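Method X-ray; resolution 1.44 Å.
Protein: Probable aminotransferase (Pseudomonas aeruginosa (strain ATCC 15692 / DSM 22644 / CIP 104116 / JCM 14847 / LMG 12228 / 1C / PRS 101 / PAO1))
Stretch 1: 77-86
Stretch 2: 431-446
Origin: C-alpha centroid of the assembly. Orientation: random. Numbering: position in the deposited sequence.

Stretch 1 (77-86) YVDFALGDSG
Stretch 2, residues 431-446: ALTCPATRAEDVELHD

The contact is organised around one aromatic side chain. Phe-80 sits just past the end of the strand 77-79, with phi/psi of -101/0, and gives up 151 Å² to the other stretch, more than any other residue here. Its CA-to-CB bond runs sideways, and an m rotamer (chi1 -70°, chi2 -79°) carries the ring into the pocket between the strand end 431-432, the turn 434-437 and the helix 439-446. Phe-80 CB lies 3.9 Å from Ala-431 CB; Phe-80 CA and Ala-431 CA lie 4.9 Å apart, and the alanine side chain here is no more than a methyl. Farther out, Phe-80 CE1 approaches Thr-437 CG2 at 3.8 Å, and Phe-80 CZ reaches Val-442 CG2 at 4.2 Å. The ring edge meets helix backbone, with Phe-80 CE2 3.7 Å from Asp-441 O, a carbonyl already bound within the helix by His-445 N at 3.0 Å. His-445, chi1 t and chi2 -89°, turns its edge toward the face of Phe-80, centroids 5.7 Å apart and planes at 62°.

Two smaller apolar patches extend this centre. In the first, Val-78 (phi/psi -92/133, chi1 p) points toward the helix, Val-78 CA lying 6.4 Å from Asp-441 CA. Val-78 CG2 packs on Asp-441 CB at 3.6 Å, while Val-78 CG1 meets Leu-444 CD2 at 4.2 Å; Leu-444 takes chi1 t, chi2 p. Tyr-77, the residue before it in the strand, points away. In the second, Leu-82 adopts positive phi (51/52) with an m,t side chain, placing Leu-82 CD1 4.2 Å from Leu-432 CG and 3.9 Å from Cys-434 CB. Leu-432 (chi1 t, chi2 p) also sets its CD2 3.7 Å from Ser-85 OG.

The backbones are tied directly by one hydrogen bond, Leu-432 N to Phe-80 O, 3.1 Å at 151°. It fixes the register beside the Phe-80/Ala-431 pair. A water adds a second tie: it donates to Asp-79 O at 2.8 Å and Leu-432 O at 2.9 Å, and accepts from Thr-437 OG1 at 2.7 Å. Asp-79 O and Leu-432 O, 4.5 Å apart, are thus joined through this one water.

Each stretch also braces its own bends. Asp-79 (chi1 t) uses OD1 to receive Ala-81 N and Leu-82 N, both at 2.8 Å, shaping the loop that presents Leu-82. A type I' turn follows from Gly-83 to Gly-86, closed by Gly-86 N to Gly-83 O at 3.0 Å; Gly-83 (67/32) suits its positive phi. Across the contact, the type I turn Cys-434 to Thr-437 is held by Thr-437 N to Cys-434 O at 3.0 Å and by Cys-434 N to Thr-437 OG1 at 2.9 Å.

At the polar edge, Arg-438 occupies the N-cap position. Its backbone N donates to Asp-441 OD2 at 2.8 Å, and its chain (m,t,m) folds back so that Arg-438 NH2 forms a salt bridge with Asp-441 OD1, also 2.8 Å. The same Asp-441 side chain packs against Val-78 and binds Arg-438 at the helix start.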

ATOM      1  N   TYR A  77     -16.788  -4.901 -24.163  1.00 14.36           N
ATOM      2  CA  TYR A  77     -16.892  -3.510 -23.806  1.00 14.38           C
ATOM      3  C   TYR A  77     -15.709  -2.729 -24.353  1.00 14.43           C
ATOM      4  O   TYR A  77     -14.601  -3.282 -24.463  1.00 15.61           O
ATOM      5  CB  TYR A  77     -16.889  -3.334 -22.267  1.00 14.03           C
ATOM      6  CG  TYR A  77     -17.894  -4.190 -21.538  1.00 14.00           C
ATOM      7  CD1 TYR A  77     -17.617  -5.507 -21.252  1.00 13.41           C
ATOM      8  CD2 TYR A  77     -19.147  -3.695 -21.182  1.00 13.36           C
ATOM      9  CE1 TYR A  77     -18.563  -6.338 -20.651  1.00 13.62           C
ATOM     10  CE2 TYR A  77     -20.067  -4.481 -20.517  1.00 14.05           C
ATOM     11  CZ  TYR A  77     -19.783  -5.812 -20.257  1.00 14.06           C
ATOM     12  OH  TYR A  77     -20.752  -6.569 -19.622  1.00 15.61           O
ATOM     13  N   VAL A  78     -15.943  -1.452 -24.650  1.00 13.90           N
ATOM     14  CA  VAL A  78     -14.880  -0.473 -24.715  1.00 14.60           C
ATOM     15  C   VAL A  78     -14.793   0.161 -23.314  1.00 14.21           C
ATOM     16  O   VAL A  78     -15.797   0.482 -22.660  1.00 14.00           O
ATOM     17  CB  VAL A  78     -15.006   0.625 -25.790  1.00 20.62           C
ATOM     18  CG1 VAL A  78     -16.328   1.219 -25.811  1.00 25.48           C
ATOM     19  CG2 VAL A  78     -14.003   1.728 -25.556  1.00 26.95           C
ATOM     20  N   ASP A  79     -13.556   0.258 -22.832  1.00 13.84           N
ATOM     21  CA  ASP A  79     -13.261   0.654 -21.459  1.00 13.19           C
ATOM     22  C   ASP A  79     -12.712   2.053 -21.405  1.00 12.06           C
ATOM     23  O   ASP A  79     -11.548   2.313 -21.803  1.00 13.07           O
ATOM     24  CB  ASP A  79     -12.303  -0.367 -20.846  1.00 13.07           C
ATOM     25  CG  ASP A  79     -12.159  -0.215 -19.352  1.00 11.50           C
ATOM     26  OD1 ASP A  79     -12.738   0.736 -18.773  1.00 12.30           O
ATOM     27  OD2 ASP A  79     -11.410  -1.027 -18.738  1.00 13.19           O
ATOM     28  N   PHE A  80     -13.545   2.984 -20.885  1.00 12.16           N
ATOM     29  CA  PHE A  80     -13.134   4.333 -20.520  1.00 12.35           C
ATOM     30  C   PHE A  80     -12.896   4.528 -19.002  1.00 11.65           C
ATOM     31  O   PHE A  80     -12.581   5.630 -18.540  1.00 12.53           O
ATOM     32  CB  PHE A  80     -14.184   5.375 -21.019  1.00 12.79           C
ATOM     33  CG  PHE A  80     -14.230   5.565 -22.511  1.00 13.60           C
ATOM     34  CD1 PHE A  80     -13.288   6.334 -23.137  1.00 13.53           C
ATOM     35  CD2 PHE A  80     -15.155   4.907 -23.289  1.00 15.52           C
ATOM     36  CE1 PHE A  80     -13.302   6.523 -24.499  1.00 14.75           C
ATOM     37  CE2 PHE A  80     -15.172   5.092 -24.672  1.00 16.34           C
ATOM     38  CZ  PHE A  80     -14.271   5.904 -25.251  1.00 16.04           C
ATOM     39  N   ALA A  81     -13.100   3.439 -18.258  1.00 11.87           N
ATOM     40  CA  ALA A  81     -12.850   3.402 -16.803  1.00 10.96           C
ATOM     41  C   ALA A  81     -11.394   3.094 -16.467  1.00 10.63           C
ATOM     42  O   ALA A  81     -10.793   3.709 -15.571  1.00 11.37           O
ATOM     43  CB  ALA A  81     -13.743   2.339 -16.183  1.00 11.17           C
ATOM     44  N   LEU A  82     -10.845   2.124 -17.214  1.00 10.66           N
ATOM     45  CA  LEU A  82      -9.401   1.797 -17.178  1.00 11.02           C
ATOM     46  C   LEU A  82      -8.922   1.595 -15.733  1.00 10.90           C
ATOM     47  O   LEU A  82      -7.945   2.225 -15.271  1.00 11.34           O
ATOM     48  CB  LEU A  82      -8.595   2.837 -17.933  1.00 11.47           C
ATOM     49  CG  LEU A  82      -8.909   2.902 -19.429  1.00 12.12           C
ATOM     50  CD1 LEU A  82      -8.160   4.062 -20.090  1.00 13.27           C
ATOM     51  CD2 LEU A  82      -8.561   1.574 -20.118  1.00 13.49           C
ATOM     52  N   GLY A  83      -9.634   0.731 -15.009  1.00 10.85           N
ATOM     53  CA  GLY A  83      -9.200   0.401 -13.641  1.00 10.77           C
ATOM     54  C   GLY A  83      -9.302   1.580 -12.692  1.00 10.91           C
ATOM     55  O   GLY A  83      -8.554   1.702 -11.742  1.00 11.60           O
ATOM     56  N   ASP A  84     -10.282   2.435 -12.922  1.00 10.51           N
ATOM     57  CA  ASP A  84     -10.386   3.726 -12.217  1.00 11.61           C
ATOM     58  C   ASP A  84      -9.081   4.484 -12.280  1.00 11.54           C
ATOM     59  O   ASP A  84      -8.566   4.957 -11.263  1.00 12.70           O
ATOM     60  CB  ASP A  84     -10.896   3.543 -10.781  1.00 11.69           C
ATOM     61  CG  ASP A  84     -11.280   4.828 -10.145  1.00 14.15           C
ATOM     62  OD1 ASP A  84     -11.984   5.647 -10.848  1.00 14.69           O
ATOM     63  OD2 ASP A  84     -10.967   5.012  -8.954  1.00 15.62           O
ATOM     64  N   SER A  85      -8.517   4.521 -13.502  1.00 11.30           N
ATOM     65  CA  SER A  85      -7.245   5.176 -13.804  1.00 11.96           C
ATOM     66  C   SER A  85      -5.984   4.332 -13.478  1.00 11.14           C
ATOM     67  O   SER A  85      -4.904   4.688 -13.918  1.00 12.39           O
ATOM     68  CB  SER A  85      -7.181   6.610 -13.243  1.00 12.93           C
ATOM     69  OG  SER A  85      -8.361   7.281 -13.614  1.00 16.52           O
ATOM     70  N   GLY A  86      -6.131   3.194 -12.762  1.00 10.69           N
ATOM     71  CA  GLY A  86      -4.990   2.299 -12.512  1.00 10.06           C
ATOM     72  C   GLY A  86      -4.385   1.718 -13.804  1.00 10.68           C
ATOM     73  O   GLY A  86      -3.227   1.334 -13.866  1.00 12.03           O
ATOM     74  N   ALA A 431     -14.561  10.019 -18.440  1.00 12.19           N
ATOM     75  CA  ALA A 431     -14.043   9.052 -19.409  1.00 11.91           C
ATOM     76  C   ALA A 431     -12.579   9.403 -19.625  1.00 12.45           C
ATOM     77  O   ALA A 431     -12.192  10.587 -19.687  1.00 12.30           O
ATOM     78  CB  ALA A 431     -14.782   9.174 -20.741  1.00 13.38           C
ATOM     79  N   LEU A 432     -11.769   8.351 -19.703  1.00 12.22           N
ATOM     80  CA  LEU A 432     -10.347   8.472 -19.873  1.00 12.88           C
ATOM     81  C   LEU A 432      -9.949   7.746 -21.166  1.00 11.93           C
ATOM     82  O   LEU A 432     -10.345   6.587 -21.374  1.00 12.85           O
ATOM     83  CB  LEU A 432      -9.688   7.794 -18.628  1.00 13.63           C
ATOM     84  CG  LEU A 432      -8.174   7.919 -18.483  1.00 14.35           C
ATOM     85  CD1 LEU A 432      -7.630   9.359 -18.450  1.00 15.46           C
ATOM     86  CD2 LEU A 432      -7.807   7.176 -17.236  1.00 14.57           C
ATOM     87  N   THR A 433      -9.148   8.406 -21.985  1.00 11.75           N
ATOM     88  CA  THR A 433      -8.627   7.791 -23.208  1.00 11.80           C
ATOM     89  C   THR A 433      -7.216   7.258 -22.979  1.00 12.74           C
ATOM     90  O   THR A 433      -6.501   7.729 -22.102  1.00 14.09           O
ATOM     91  CB  THR A 433      -8.608   8.798 -24.372  1.00 14.48           C
ATOM     92  OG1 THR A 433      -7.752   9.878 -24.034  1.00 15.19           O
ATOM     93  CG2 THR A 433      -9.986   9.323 -24.645  1.00 14.26           C
ATOM     94  N   CYS A 434      -6.865   6.226 -23.746  1.00 12.60           N
ATOM     95  CA  CYS A 434      -5.545   5.626 -23.714  1.00 13.49           C
ATOM     96  C   CYS A 434      -5.035   5.453 -25.140  1.00 14.14           C
ATOM     97  O   CYS A 434      -5.778   5.697 -26.093  1.00 14.26           O
ATOM     98  CB  CYS A 434      -5.570   4.285 -22.957  1.00 12.78           C
ATOM     99  SG  CYS A 434      -6.440   2.967 -23.745  1.00 12.87           S
ATOM    100  N   PRO A 435      -3.784   5.019 -25.305  1.00 14.56           N
ATOM    101  CA  PRO A 435      -3.270   4.882 -26.688  1.00 15.45           C
ATOM    102  C   PRO A 435      -4.049   3.914 -27.564  1.00 15.66           C
ATOM    103  O   PRO A 435      -4.057   4.094 -28.784  1.00 18.53           O
ATOM    104  CB  PRO A 435      -1.835   4.401 -26.467  1.00 16.26           C
ATOM    105  CG  PRO A 435      -1.464   4.982 -25.175  1.00 17.46           C
ATOM    106  CD  PRO A 435      -2.706   4.869 -24.325  1.00 15.27           C
ATOM    107  N   ALA A 436      -4.729   2.925 -26.939  1.00 15.28           N
ATOM    108  CA  ALA A 436      -5.525   1.934 -27.665  1.00 16.06           C
ATOM    109  C   ALA A 436      -6.981   2.394 -27.979  1.00 16.53           C
ATOM    110  O   ALA A 436      -7.687   1.727 -28.752  1.00 18.61           O
ATOM    111  CB  ALA A 436      -5.556   0.631 -26.916  1.00 18.64           C
ATOM    112  N   THR A 437      -7.421   3.513 -27.398  1.00 15.53           N
ATOM    113  CA  THR A 437      -8.762   4.034 -27.705  1.00 15.57           C
ATOM    114  C   THR A 437      -8.841   4.419 -29.190  1.00 17.24           C
ATOM    115  O   THR A 437      -7.857   4.936 -29.764  1.00 18.96           O
ATOM    116  CB  THR A 437      -9.120   5.235 -26.816  1.00 16.31           C
ATOM    117  OG1 THR A 437      -8.793   4.896 -25.439  1.00 16.89           O
ATOM    118  CG2 THR A 437     -10.594   5.634 -26.992  1.00 18.35           C
ATOM    119  N   ARG A 438      -9.955   4.086 -29.824  1.00 20.00           N
ATOM    120  CA  ARG A 438     -10.149   4.403 -31.235  1.00 20.63           C
ATOM    121  C   ARG A 438     -11.290   5.402 -31.392  1.00 19.47           C
ATOM    122  O   ARG A 438     -12.174   5.501 -30.528  1.00 17.67           O
ATOM    123  CB  ARG A 438     -10.519   3.112 -31.985  1.00 24.05           C
ATOM    124  CG  ARG A 438      -9.464   2.012 -31.967  1.00 26.95           C
ATOM    125  CD  ARG A 438     -10.045   0.656 -32.382  1.00 33.49           C
ATOM    126  NE  ARG A 438     -11.270   0.317 -31.611  1.00 45.63           N
ATOM    127  CZ  ARG A 438     -12.030  -0.776 -31.755  1.00 49.67           C
ATOM    128  NH1 ARG A 438     -11.719  -1.720 -32.650  1.00 53.12           N
ATOM    129  NH2 ARG A 438     -13.098  -0.942 -30.964  1.00 48.14           N
ATOM    130  N   ALA A 439     -11.288   6.122 -32.508  1.00 19.58           N
ATOM    131  CA  ALA A 439     -12.350   7.092 -32.785  1.00 18.95           C
ATOM    132  C   ALA A 439     -13.741   6.459 -32.712  1.00 18.41           C
ATOM    133  O   ALA A 439     -14.672   7.046 -32.155  1.00 18.07           O
ATOM    134  CB  ALA A 439     -12.124   7.708 -34.152  1.00 21.45           C
ATOM    135  N   GLU A 440     -13.886   5.242 -33.216  1.00 19.16           N
ATOM    136  CA  GLU A 440     -15.168   4.538 -33.124  1.00 19.85           C
ATOM    137  C   GLU A 440     -15.661   4.320 -31.703  1.00 18.47           C
ATOM    138  O   GLU A 440     -16.872   4.252 -31.450  1.00 19.28           O
ATOM    139  CB  GLU A 440     -15.182   3.208 -33.931  1.00 22.78           C
ATOM    140  CG  GLU A 440     -14.268   2.118 -33.421  1.00 29.03           C
ATOM    141  CD  GLU A 440     -14.119   0.939 -34.375  1.00 37.87           C
ATOM    142  OE1 GLU A 440     -15.089   0.141 -34.478  1.00 51.74           O
ATOM    143  OE2 GLU A 440     -13.032   0.807 -34.998  1.00 48.67           O
ATOM    144  N   ASP A 441     -14.715   4.162 -30.777  1.00 16.40           N
ATOM    145  CA  ASP A 441     -15.069   3.923 -29.385  1.00 16.01           C
ATOM    146  C   ASP A 441     -15.650   5.201 -28.776  1.00 16.29           C
ATOM    147  O   ASP A 441     -16.638   5.165 -28.032  1.00 16.24           O
ATOM    148  CB  ASP A 441     -13.814   3.568 -28.589  1.00 16.43           C
ATOM    149  CG  ASP A 441     -13.116   2.321 -29.061  1.00 18.75           C
ATOM    150  OD1 ASP A 441     -13.768   1.435 -29.664  1.00 20.49           O
ATOM    151  OD2 ASP A 441     -11.866   2.247 -28.817  1.00 21.25           O
ATOM    152  N   VAL A 442     -15.046   6.323 -29.119  1.00 15.50           N
ATOM    153  CA  VAL A 442     -15.564   7.623 -28.705  1.00 15.28           C
ATOM    154  C   VAL A 442     -16.956   7.870 -29.312  1.00 15.68           C
ATOM    155  O   VAL A 442     -17.871   8.348 -28.610  1.00 16.49           O
ATOM    156  CB  VAL A 442     -14.584   8.736 -29.074  1.00 15.57           C
ATOM    157  CG1 VAL A 442     -15.199  10.095 -28.820  1.00 17.14           C
ATOM    158  CG2 VAL A 442     -13.293   8.579 -28.308  1.00 17.21           C
ATOM    159  N   GLU A 443     -17.127   7.534 -30.587  1.00 16.31           N
ATOM    160  CA  GLU A 443     -18.429   7.700 -31.220  1.00 18.37           C
ATOM    161  C   GLU A 443     -19.495   6.850 -30.538  1.00 17.57           C
ATOM    162  O   GLU A 443     -20.655   7.297 -30.378  1.00 18.93           O
ATOM    163  CB  GLU A 443     -18.307   7.389 -32.743  1.00 21.11           C
ATOM    164  CG  GLU A 443     -17.454   8.414 -33.476  1.00 26.79           C
ATOM    165  CD  GLU A 443     -16.798   7.947 -34.813  1.00 38.33           C
ATOM    166  OE1 GLU A 443     -17.154   6.876 -35.403  1.00 49.43           O
ATOM    167  OE2 GLU A 443     -15.894   8.687 -35.298  1.00 47.61           O
ATOM    168  N   LEU A 444     -19.137   5.640 -30.135  1.00 17.19           N
ATOM    169  CA  LEU A 444     -20.098   4.782 -29.427  1.00 16.26           C
ATOM    170  C   LEU A 444     -20.484   5.417 -28.094  1.00 16.09           C
ATOM    171  O   LEU A 444     -21.679   5.528 -27.756  1.00 16.68           O
ATOM    172  CB  LEU A 444     -19.547   3.377 -29.225  1.00 16.81           C
ATOM    173  CG  LEU A 444     -20.432   2.384 -28.449  1.00 17.59           C
ATOM    174  CD1 LEU A 444     -21.761   2.142 -29.184  1.00 19.81           C
ATOM    175  CD2 LEU A 444     -19.718   1.078 -28.237  1.00 18.95           C
ATOM    176  N   HIS A 445     -19.505   5.819 -27.301  1.00 14.81           N
ATOM    177  CA  HIS A 445     -19.817   6.572 -26.078  1.00 14.67           C
ATOM    178  C   HIS A 445     -20.797   7.706 -26.345  1.00 14.41           C
ATOM    179  O   HIS A 445     -21.787   7.892 -25.617  1.00 14.69           O
ATOM    180  CB  HIS A 445     -18.513   7.133 -25.476  1.00 14.26           C
ATOM    181  CG  HIS A 445     -18.745   8.059 -24.312  1.00 15.16           C
ATOM    182  ND1 HIS A 445     -18.928   9.431 -24.426  1.00 14.77           N
ATOM    183  CD2 HIS A 445     -18.818   7.784 -22.991  1.00 17.50           C
ATOM    184  CE1 HIS A 445     -19.133   9.946 -23.229  1.00 17.37           C
ATOM    185  NE2 HIS A 445     -19.039   8.966 -22.335  1.00 19.92           N
ATOM    186  N   ASP A 446     -20.478   8.511 -27.336  1.00 15.36           N
ATOM    187  CA  ASP A 446     -21.237   9.732 -27.627  1.00 15.56           C
ATOM    188  C   ASP A 446     -22.687   9.396 -27.957  1.00 16.51           C
ATOM    189  O   ASP A 446     -23.623  10.040 -27.429  1.00 16.25           O
ATOM    190  CB  ASP A 446     -20.587  10.496 -28.787  1.00 16.84           C
ATOM    191  CG  ASP A 446     -21.095  11.902 -28.884  1.00 16.90           C
ATOM    192  OD1 ASP A 446     -20.910  12.655 -27.898  1.00 19.38           O
ATOM    193  OD2 ASP A 446     -21.739  12.249 -29.905  1.00 23.30           O
TER
HETATM  194  O   HOH W   1     -10.238   4.346 -23.187  1.00 14.39           O